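Local coordinates for phage-like element PBSX protein XepA (PDB 6IA5) that is of unknown function, assembles as a pentamer and does not seem to be involved in host cell lysis, at residues Ser34-Val39 with Val139-Met144; Leu57-Leu62 with Arg117-Arg122; Val65-Val70 with Val112-Arg117. All blocks are in the same frame, centred on the assembly; numbering follows the deposited sequence.

Interaction 1: Ser34-Val39 with Val139-Met144. With ACT (acetate ion), chain B; ACT (acetate ion), chain H.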
loop_
_atom_site.group_PDB
_atom_site.type_symbol
_atom_site.label_atom_id
_atom_site.label_comp_id
_atom_site.label_asym_id
_atom_site.label_seq_id
_atom_site.Cartn_x
_atom_site.Cartn_y
_atom_site.Cartn_z
ATOM N N SER E 34 10.887 16.683 -23.574
ATOM C CA SER E 34 11.028 15.281 -23.232
ATOM C C SER E 34 12.253 15.149 -22.342
ATOM O O SER E 34 13.328 15.663 -22.680
ATOM C CB SER E 34 11.234 14.411 -24.459
ATOM O OG SER E 34 11.513 13.079 -24.037
ATOM N N ASN E 35 12.088 14.416 -21.245
ATOM C CA ASN E 35 13.224 14.015 -20.443
ATOM C C ASN E 35 14.232 13.355 -21.373
ATOM O O ASN E 35 13.837 12.712 -22.341
ATOM C CB ASN E 35 12.800 13.063 -19.321
ATOM C CG ASN E 35 13.967 12.717 -18.428
ATOM O OD1 ASN E 35 14.515 11.627 -18.546
ATOM N ND2 ASN E 35 14.405 13.641 -17.593
ATOM N N LEU E 36 15.534 13.500 -21.081
ATOM C CA LEU E 36 16.569 12.947 -21.951
ATOM C C LEU E 36 16.475 11.424 -22.054
ATOM O O LEU E 36 17.003 10.863 -23.006
ATOM C CB LEU E 36 17.960 13.414 -21.492
ATOM C CG LEU E 36 18.615 12.662 -20.339
ATOM C CD1 LEU E 36 20.099 13.016 -20.232
ATOM C CD2 LEU E 36 17.902 12.890 -19.003
ATOM N N SER E 37 15.780 10.758 -21.109
ATOM C CA SER E 37 15.593 9.309 -21.173
ATOM C C SER E 37 14.785 8.894 -22.405
ATOM O O SER E 37 14.840 7.725 -22.798
ATOM C CB SER E 37 14.961 8.762 -19.922
ATOM O OG SER E 37 13.654 9.324 -19.774
ATOM N N GLY E 38 14.043 9.838 -23.014
ATOM C CA GLY E 38 13.260 9.561 -24.213
ATOM C C GLY E 38 14.038 9.773 -25.520
ATOM O O GLY E 38 13.543 9.496 -26.624
ATOM N N VAL E 39 15.271 10.271 -25.410
ATOM C CA VAL E 39 16.138 10.502 -26.562
ATOM C C VAL E 39 16.970 9.232 -26.784
ATOM O O VAL E 39 17.294 8.542 -25.818
ATOM C CB VAL E 39 17.026 11.755 -26.355
ATOM C CG1 VAL E 39 17.912 12.018 -27.572
ATOM C CG2 VAL E 39 16.150 12.993 -26.104
ATOM N N VAL E 139 19.943 7.005 -22.435
ATOM C CA VAL E 139 20.478 7.174 -21.091
ATOM C C VAL E 139 19.562 8.126 -20.328
ATOM O O VAL E 139 18.853 8.928 -20.936
ATOM C CB VAL E 139 21.925 7.702 -21.113
ATOM C CG1 VAL E 139 22.897 6.667 -21.698
ATOM C CG2 VAL E 139 22.035 9.043 -21.832
ATOM N N GLY E 140 19.576 8.022 -18.994
ATOM C CA GLY E 140 18.853 8.959 -18.146
ATOM C C GLY E 140 19.745 9.426 -17.009
ATOM O O GLY E 140 20.902 9.005 -16.909
ATOM N N ALA E 141 19.192 10.298 -16.162
ATOM C CA ALA E 141 19.937 10.927 -15.090
ATOM C C ALA E 141 18.943 11.555 -14.115
ATOM O O ALA E 141 17.839 11.933 -14.527
ATOM C CB ALA E 141 20.805 11.999 -15.697
ATOM N N GLY E 142 19.364 11.714 -12.848
ATOM C CA GLY E 142 18.646 12.571 -11.912
ATOM C C GLY E 142 17.398 11.916 -11.312
ATOM O O GLY E 142 17.061 10.749 -11.604
ATOM N N GLU E 143 16.728 12.687 -10.447
ATOM C CA GLU E 143 15.567 12.198 -9.736
ATOM C C GLU E 143 14.797 13.391 -9.208
ATOM O O GLU E 143 15.354 14.216 -8.496
ATOM C CB GLU E 143 15.963 11.255 -8.595
ATOM C CG GLU E 143 14.749 10.594 -7.944
ATOM C CD GLU E 143 15.100 9.464 -6.966
ATOM O OE1 GLU E 143 15.495 9.752 -5.853
ATOM O OE2 GLU E 143 14.998 8.285 -7.336
ATOM N N MET E 144 13.502 13.455 -9.537
ATOM C CA MET E 144 12.646 14.575 -9.180
ATOM C C MET E 144 11.775 14.186 -7.982
ATOM O O MET E 144 11.193 13.085 -7.944
ATOM C CB MET E 144 11.754 14.876 -10.393
ATOM C CG MET E 144 10.748 16.032 -10.265
ATOM S SD MET E 144 9.664 15.905 -11.748
ATOM C CE MET E 144 10.900 15.896 -13.051
HETATM C C ACT B . 12.502 16.463 -16.804
HETATM O O ACT B . 13.464 16.173 -16.065
HETATM O OXT ACT B . 12.176 15.773 -17.815
HETATM C CH3 ACT B . 11.621 17.640 -16.485
HETATM C C ACT H . 8.809 15.890 -18.854
HETATM O O ACT H . 9.621 15.434 -19.680
HETATM O OXT ACT H . 7.626 16.076 -19.197
HETATM C CH3 ACT H . 9.180 16.208 -17.419
HETATM O O HOH W 1 16.244 10.287 -16.790
HETATM O O HOH W 2 16.510 13.939 -15.753
HETATM O O HOH W 3 19.133 9.334 -23.936
#
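With CG anti to the backbone N (chi1 -176°), the Asn35 side chain leaves the end of strand 28-35 on the side of 139-144, which its amide meets through water; Ser37 OG, turned between its backbone N and carbonyl carbon (chi1 63°), comes back onto the same amide. Asn35 OD1 is therefore gripped twice from its own turn. Ser37 N reaches OD1 from above the carbonyl plane at 3.0 Å, and Ser37 OG donates to OD1 within that plane, on a lone pair, at 2.7 Å. Two waters carry the amide across to Ala141. One is bonded to Asn35 OD1 and accepts from Ala141 N at 3.0 Å; the other accepts from Asn35 ND2 and donates to Ala141 O at 2.7 Å. Both ends of the amide are thus tied to Ala141 of segment 139-144, which fixes its rotation, and ND2 also donates to both oxygens of an acetate. Direct contact is sparse and made mainly by carbon. Leu36 holds CG in the crowded position between N and the carbonyl carbon (chi1 82°), which brings CD2 to 4.1 Å from Gly140 CA. Ser37 CA points a hydrogen at Val139 O, 3.3 Å away. Beside it, a third water bonded to Leu36 O and Val39 O accepts from Val139 N at 2.9 Å. Other subunits close around the contact: Ser37 OG is hydrogen-bonded to Glu143 N of the second subunit, and Ser34 and Asn35 pair in a parallel ladder with a strand of the third. The arrangement is an Asx turn leading strand 28-35 into the 3-10 segment 36-38, joined through water to Val139 of strand 133-140 and to Ala141 at the pentamer interface.

Interaction 2: Leu57-Leu62 with Arg117-Arg122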
loop_
_atom_site.group_PDB
_atom_site.type_symbol
_atom_site.label_atom_id
_atom_site.label_comp_id
_atom_site.label_asym_id
_atom_site.label_seq_id
_atom_site.Cartn_x
_atom_site.Cartn_y
_atom_site.Cartn_z
ATOM N N LEU E 57 32.704 1.701 -27.527
ATOM C CA LEU E 57 33.754 2.130 -26.608
ATOM C C LEU E 57 33.120 2.452 -25.272
ATOM O O LEU E 57 32.001 2.965 -25.246
ATOM C CB LEU E 57 34.503 3.349 -27.158
ATOM C CG LEU E 57 35.364 3.084 -28.400
ATOM C CD1 LEU E 57 36.138 4.333 -28.797
ATOM C CD2 LEU E 57 36.335 1.921 -28.177
ATOM N N GLY E 58 33.855 2.176 -24.186
ATOM C CA GLY E 58 33.389 2.474 -22.839
ATOM C C GLY E 58 32.928 3.925 -22.720
ATOM O O GLY E 58 33.603 4.836 -23.199
ATOM N N GLN E 59 31.746 4.116 -22.128
ATOM C CA GLN E 59 31.143 5.429 -21.942
ATOM C C GLN E 59 31.286 5.804 -20.470
ATOM O O GLN E 59 30.823 5.076 -19.601
ATOM C CB GLN E 59 29.655 5.358 -22.303
ATOM C CG GLN E 59 29.369 4.799 -23.693
ATOM C CD GLN E 59 29.743 5.792 -24.760
ATOM O OE1 GLN E 59 29.098 6.827 -24.926
ATOM N NE2 GLN E 59 30.780 5.479 -25.521
ATOM N N ASP E 60 31.946 6.929 -20.198
ATOM C CA ASP E 60 32.141 7.401 -18.838
ATOM C C ASP E 60 30.828 8.015 -18.342
ATOM O O ASP E 60 30.277 8.896 -19.014
ATOM C CB ASP E 60 33.276 8.424 -18.806
ATOM C CG ASP E 60 33.783 8.788 -17.414
ATOM O OD1 ASP E 60 33.175 8.378 -16.400
ATOM O OD2 ASP E 60 34.813 9.477 -17.355
ATOM N N ARG E 61 30.321 7.548 -17.188
ATOM C CA ARG E 61 29.090 8.106 -16.629
ATOM C C ARG E 61 29.330 9.494 -16.033
ATOM O O ARG E 61 28.389 10.272 -15.901
ATOM C CB ARG E 61 28.575 7.255 -15.464
ATOM C CG ARG E 61 28.053 5.890 -15.891
ATOM C CD ARG E 61 27.874 5.010 -14.672
ATOM N NE ARG E 61 26.853 5.628 -13.867
ATOM C CZ ARG E 61 26.650 5.420 -12.581
ATOM N NH1 ARG E 61 27.322 4.486 -11.939
ATOM N NH2 ARG E 61 25.759 6.160 -11.947
ATOM N N LEU E 62 30.573 9.788 -15.643
ATOM C CA LEU E 62 30.913 11.006 -14.932
ATOM C C LEU E 62 31.103 12.140 -15.931
ATOM O O LEU E 62 31.867 12.020 -16.888
ATOM C CB LEU E 62 32.196 10.785 -14.124
ATOM C CG LEU E 62 32.154 9.638 -13.112
ATOM C CD1 LEU E 62 33.426 9.623 -12.260
ATOM C CD2 LEU E 62 30.919 9.742 -12.217
ATOM N N ARG E 117 31.820 2.849 -13.204
ATOM C CA ARG E 117 32.083 4.127 -13.836
ATOM C C ARG E 117 31.708 4.145 -15.327
ATOM O O ARG E 117 31.239 5.166 -15.826
ATOM C CB ARG E 117 33.526 4.550 -13.578
ATOM C CG ARG E 117 33.856 5.886 -14.221
ATOM C CD ARG E 117 35.178 6.418 -13.718
ATOM N NE ARG E 117 35.437 7.597 -14.519
ATOM C CZ ARG E 117 36.491 8.389 -14.368
ATOM N NH1 ARG E 117 37.422 8.100 -13.481
ATOM N NH2 ARG E 117 36.616 9.465 -15.121
ATOM N N TYR E 118 31.929 3.035 -16.041
ATOM C CA TYR E 118 31.806 2.990 -17.493
ATOM C C TYR E 118 30.752 1.962 -17.882
ATOM O O TYR E 118 30.641 0.920 -17.229
ATOM C CB TYR E 118 33.136 2.568 -18.140
ATOM C CG TYR E 118 34.288 3.482 -17.808
ATOM C CD1 TYR E 118 34.535 4.616 -18.568
ATOM C CD2 TYR E 118 35.107 3.234 -16.715
ATOM C CE1 TYR E 118 35.579 5.476 -18.261
ATOM C CE2 TYR E 118 36.152 4.082 -16.391
ATOM C CZ TYR E 118 36.390 5.197 -17.179
ATOM O OH TYR E 118 37.410 6.046 -16.880
ATOM N N TYR E 119 30.007 2.264 -18.953
ATOM C CA TYR E 119 29.030 1.335 -19.506
ATOM C C TYR E 119 29.320 1.160 -20.996
ATOM O O TYR E 119 29.959 2.025 -21.605
ATOM C CB TYR E 119 27.587 1.815 -19.253
ATOM C CG TYR E 119 27.246 3.168 -19.827
ATOM C CD1 TYR E 119 27.545 4.336 -19.130
ATOM C CD2 TYR E 119 26.637 3.294 -21.073
ATOM C CE1 TYR E 119 27.258 5.588 -19.654
ATOM C CE2 TYR E 119 26.327 4.545 -21.598
ATOM C CZ TYR E 119 26.638 5.693 -20.888
ATOM O OH TYR E 119 26.369 6.919 -21.429
ATOM N N ARG E 120 28.819 0.052 -21.577
ATOM C CA ARG E 120 28.862 -0.117 -23.018
ATOM C C ARG E 120 27.822 -1.150 -23.425
ATOM O O ARG E 120 27.377 -1.957 -22.598
ATOM C CB ARG E 120 30.250 -0.627 -23.463
ATOM C CG ARG E 120 30.458 -2.112 -23.193
ATOM C CD ARG E 120 31.816 -2.587 -23.709
ATOM N NE ARG E 120 31.987 -4.006 -23.432
ATOM C CZ ARG E 120 33.122 -4.678 -23.639
ATOM N NH1 ARG E 120 34.162 -4.063 -24.169
ATOM N NH2 ARG E 120 33.220 -5.953 -23.298
ATOM N N PHE E 121 27.441 -1.090 -24.706
ATOM C CA PHE E 121 26.727 -2.168 -25.355
ATOM C C PHE E 121 27.745 -2.997 -26.135
ATOM O O PHE E 121 28.669 -2.451 -26.741
ATOM C CB PHE E 121 25.684 -1.615 -26.332
ATOM C CG PHE E 121 24.447 -1.029 -25.689
ATOM C CD1 PHE E 121 24.337 -0.915 -24.305
ATOM C CD2 PHE E 121 23.397 -0.583 -26.477
ATOM C CE1 PHE E 121 23.196 -0.360 -23.724
ATOM C CE2 PHE E 121 22.266 -0.018 -25.893
ATOM C CZ PHE E 121 22.168 0.096 -24.525
ATOM N N ARG E 122 27.539 -4.314 -26.110
ATOM C CA ARG E 122 28.280 -5.242 -26.948
ATOM C C ARG E 122 27.252 -6.175 -27.576
ATOM O O ARG E 122 26.474 -6.815 -26.871
ATOM C CB ARG E 122 29.350 -5.972 -26.120
ATOM C CG ARG E 122 30.197 -6.967 -26.907
ATOM C CD ARG E 122 31.339 -7.566 -26.084
ATOM N NE ARG E 122 30.868 -8.290 -24.906
ATOM C CZ ARG E 122 30.422 -9.549 -24.887
ATOM N NH1 ARG E 122 30.463 -10.299 -25.978
ATOM N NH2 ARG E 122 29.906 -10.057 -23.781
HETATM O O HOH W 4 26.488 7.378 -23.970
HETATM O O HOH W 5 28.480 8.869 -21.009
#
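The Arg117 guanidinium lies between Tyr118 OH, 3.4 Å above one face, and Leu62 CD1 over the opposite face, with the Asp60 carboxylate at its edge. The Tyr119 ring has Gln59 CB over one face, 3.3 Å from CZ in a CH-pi contact, and Arg61 CG at its edge. Extended from CG to NE, Arg117 takes Asp60 side-on: NE donates to OD1 at 3.0 Å, while NH2 meets the syn lone pair of OD2 at 2.9 Å. The two planes are 45° apart, so NE approaches OD1 from above the carboxylate. OD1 also accepts from Leu62 N, an Asx turn that holds the carboxylate in place for the salt bridge. Gln59 and Tyr119 form an antiparallel hydrogen-bonded pair, Gln59 N to Tyr119 O measuring 2.8 Å; beyond the ladder, Arg61 N donates to Arg117 O, nearly along the C=O axis. A water links Tyr119 OH with Gln59 OE1. Arg117 also makes a cation-pi contact with Tyr75 of the third subunit. Strand 53-60 thus borders strand 118-125 at one margin of a four-stranded antiparallel sheet, with strand 80-87 on the far side of 118-125, while Tyr119 packs against Gln137 and Val139 of strand 133-140.

Interaction 3: Val65-Val70 with Val112-Arg117. With ACT (acetate ion), chain C.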
loop_
_atom_site.group_PDB
_atom_site.type_symbol
_atom_site.label_atom_id
_atom_site.label_comp_id
_atom_site.label_asym_id
_atom_site.label_seq_id
_atom_site.Cartn_x
_atom_site.Cartn_y
_atom_site.Cartn_z
ATOM N N VAL E 65 26.505 15.752 -17.239
ATOM C CA VAL E 65 25.281 14.996 -17.045
ATOM C C VAL E 65 25.666 13.664 -16.410
ATOM O O VAL E 65 26.407 12.895 -17.011
ATOM C CB VAL E 65 24.519 14.796 -18.366
ATOM C CG1 VAL E 65 23.259 13.954 -18.165
ATOM C CG2 VAL E 65 24.192 16.137 -18.993
ATOM N N LEU E 66 25.178 13.415 -15.190
ATOM C CA LEU E 66 25.610 12.208 -14.509
ATOM C C LEU E 66 24.679 11.054 -14.884
ATOM O O LEU E 66 23.573 10.959 -14.364
ATOM C CB LEU E 66 25.758 12.430 -13.002
ATOM C CG LEU E 66 26.848 11.503 -12.474
ATOM C CD1 LEU E 66 27.997 12.176 -11.785
ATOM C CD2 LEU E 66 26.296 10.200 -11.927
ATOM N N ILE E 67 25.152 10.178 -15.780
ATOM C CA ILE E 67 24.338 9.086 -16.298
ATOM C C ILE E 67 24.036 8.095 -15.178
ATOM O O ILE E 67 24.958 7.581 -14.548
ATOM C CB ILE E 67 25.006 8.395 -17.509
ATOM C CG1 ILE E 67 25.359 9.380 -18.634
ATOM C CG2 ILE E 67 24.129 7.269 -18.021
ATOM C CD1 ILE E 67 24.204 10.279 -19.055
ATOM N N SER E 68 22.738 7.806 -14.961
ATOM C CA SER E 68 22.313 6.883 -13.913
ATOM C C SER E 68 21.835 5.543 -14.485
ATOM O O SER E 68 21.825 4.545 -13.769
ATOM C CB SER E 68 21.231 7.529 -13.073
ATOM O OG SER E 68 20.104 7.770 -13.912
ATOM N N LYS E 69 21.397 5.525 -15.753
ATOM C CA LYS E 69 20.726 4.335 -16.281
ATOM C C LYS E 69 20.824 4.320 -17.802
ATOM O O LYS E 69 21.066 5.352 -18.440
ATOM C CB LYS E 69 19.234 4.311 -15.880
ATOM C CG LYS E 69 18.410 5.498 -16.357
ATOM C CD LYS E 69 16.944 5.439 -15.875
ATOM C CE LYS E 69 16.116 6.568 -16.447
ATOM N NZ LYS E 69 14.742 6.607 -15.876
ATOM N N VAL E 70 20.614 3.135 -18.383
ATOM C CA VAL E 70 20.789 2.963 -19.812
ATOM C C VAL E 70 19.777 1.940 -20.303
ATOM O O VAL E 70 19.384 1.040 -19.560
ATOM C CB VAL E 70 22.246 2.565 -20.167
ATOM C CG1 VAL E 70 22.644 1.199 -19.628
ATOM C CG2 VAL E 70 22.506 2.635 -21.674
ATOM N N VAL E 112 18.542 -0.318 -17.269
ATOM C CA VAL E 112 19.556 -0.860 -16.390
ATOM C C VAL E 112 20.156 0.299 -15.602
ATOM O O VAL E 112 20.654 1.253 -16.199
ATOM C CB VAL E 112 20.632 -1.595 -17.213
ATOM C CG1 VAL E 112 21.873 -1.926 -16.379
ATOM C CG2 VAL E 112 20.060 -2.834 -17.888
ATOM N N TYR E 113 20.068 0.217 -14.267
ATOM C CA TYR E 113 20.596 1.245 -13.383
ATOM C C TYR E 113 22.061 0.908 -13.135
ATOM O O TYR E 113 22.367 -0.210 -12.725
ATOM C CB TYR E 113 19.752 1.359 -12.107
ATOM C CG TYR E 113 18.419 2.016 -12.371
ATOM C CD1 TYR E 113 17.394 1.317 -13.002
ATOM C CD2 TYR E 113 18.210 3.360 -12.076
ATOM C CE1 TYR E 113 16.168 1.918 -13.287
ATOM C CE2 TYR E 113 16.992 3.975 -12.355
ATOM C CZ TYR E 113 15.973 3.248 -12.951
ATOM O OH TYR E 113 14.789 3.854 -13.240
ATOM N N LEU E 114 22.946 1.878 -13.408
ATOM C CA LEU E 114 24.369 1.609 -13.496
ATOM C C LEU E 114 25.022 1.801 -12.129
ATOM O O LEU E 114 24.541 2.599 -11.314
ATOM C CB LEU E 114 24.952 2.582 -14.522
ATOM C CG LEU E 114 24.425 2.387 -15.946
ATOM C CD1 LEU E 114 24.888 3.536 -16.824
ATOM C CD2 LEU E 114 24.874 1.027 -16.516
ATOM N N SER E 115 26.148 1.108 -11.909
ATOM C CA SER E 115 26.886 1.311 -10.666
ATOM C C SER E 115 28.377 1.568 -10.882
ATOM O O SER E 115 28.953 2.353 -10.140
ATOM C CB SER E 115 26.638 0.230 -9.654
ATOM O OG SER E 115 26.511 -1.006 -10.308
ATOM N N LYS E 116 28.992 0.954 -11.902
ATOM C CA LYS E 116 30.410 1.180 -12.131
ATOM C C LYS E 116 30.570 2.450 -12.960
ATOM O O LYS E 116 29.585 3.014 -13.423
ATOM C CB LYS E 116 31.020 -0.035 -12.835
ATOM C CG LYS E 116 30.750 -1.348 -12.125
ATOM C CD LYS E 116 31.566 -2.491 -12.644
ATOM C CE LYS E 116 31.286 -3.737 -11.822
ATOM N NZ LYS E 116 31.998 -4.913 -12.377
ATOM N N ARG E 117 31.820 2.849 -13.204
ATOM C CA ARG E 117 32.083 4.127 -13.836
ATOM C C ARG E 117 31.708 4.145 -15.327
ATOM O O ARG E 117 31.239 5.166 -15.826
ATOM C CB ARG E 117 33.526 4.550 -13.578
ATOM C CG ARG E 117 33.856 5.886 -14.221
ATOM C CD ARG E 117 35.178 6.418 -13.718
ATOM N NE ARG E 117 35.437 7.597 -14.519
ATOM C CZ ARG E 117 36.491 8.389 -14.368
ATOM N NH1 ARG E 117 37.422 8.100 -13.481
ATOM N NH2 ARG E 117 36.616 9.465 -15.121
HETATM C C ACT C . 35.767 -4.120 -13.082
HETATM O O ACT C . 36.636 -3.366 -13.593
HETATM O OXT ACT C . 34.774 -3.618 -12.544
HETATM C CH3 ACT C . 35.853 -5.636 -13.060
HETATM O O HOH W 6 22.438 4.374 -11.257
HETATM O O HOH W 7 13.575 4.280 -15.471
#
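Lys69 and Tyr113 form an antiparallel non-hydrogen-bonded pair whose side chains run alongside each other in the same direction. The pairing puts Lys69 CB over one face of the Tyr113 ring as a CH-pi contact; CG in the crowded position between the backbone N and the carbonyl carbon (chi1 59°), with the chain extended beyond, carries CD along the ring to 3.8 Å from Tyr113 OH. At the tips, one water accepts from Lys69 NZ and donates to Tyr113 OH at 2.6 Å. Leu114, with CG anti to the carbonyl carbon (chi1 -64°), spreads its methyls: CD1 touches Ile67 CG2 at 4.0 Å, and CD2 meets Val70 CG1, also in the crowded position, at 3.8 Å. Val70 and Val112 exchange backbone hydrogen bonds, Val112 N to Val70 O measuring 2.8 Å, and Leu114 N donates to Ser68 O almost in line (175°). The two faces differ: Val70 and Val112 lie on an apolar one, with Ile67 and Leu114 beside them, and Lys69 and Tyr113 on the other. There the second subunit supplies Glu143 O and a salt bridge from Asp145 to Lys69 NZ, and Asp145 is hydrogen-bonded to Tyr113 OH; its negative charge probably helps keep the lysine protonated.

Overall arrangement
All three contacts lie in the same part of the chain and are arranged concentrically in sequence, interaction 3 innermost and interaction 1 outermost. Interactions 2 and 3 are closest, their centres about 9 Å apart. They share Arg117, and Arg61 fastens them together, its NE lying 2.8 Å from Ile67 O and its NH1 near Lys116 O. Interactions 1 and 3 (centres about 11 Å apart) meet in one sheet, where strands 133-140 and 69-76 are neighbours and Gly140 O is 2.9 Å from Ser68 N. Between interactions 1 and 2, about 17 Å apart by centres, Val139 CG1 packs 3.5 Å from Tyr119 OH. The acetates probably come from the crystallisation liquor.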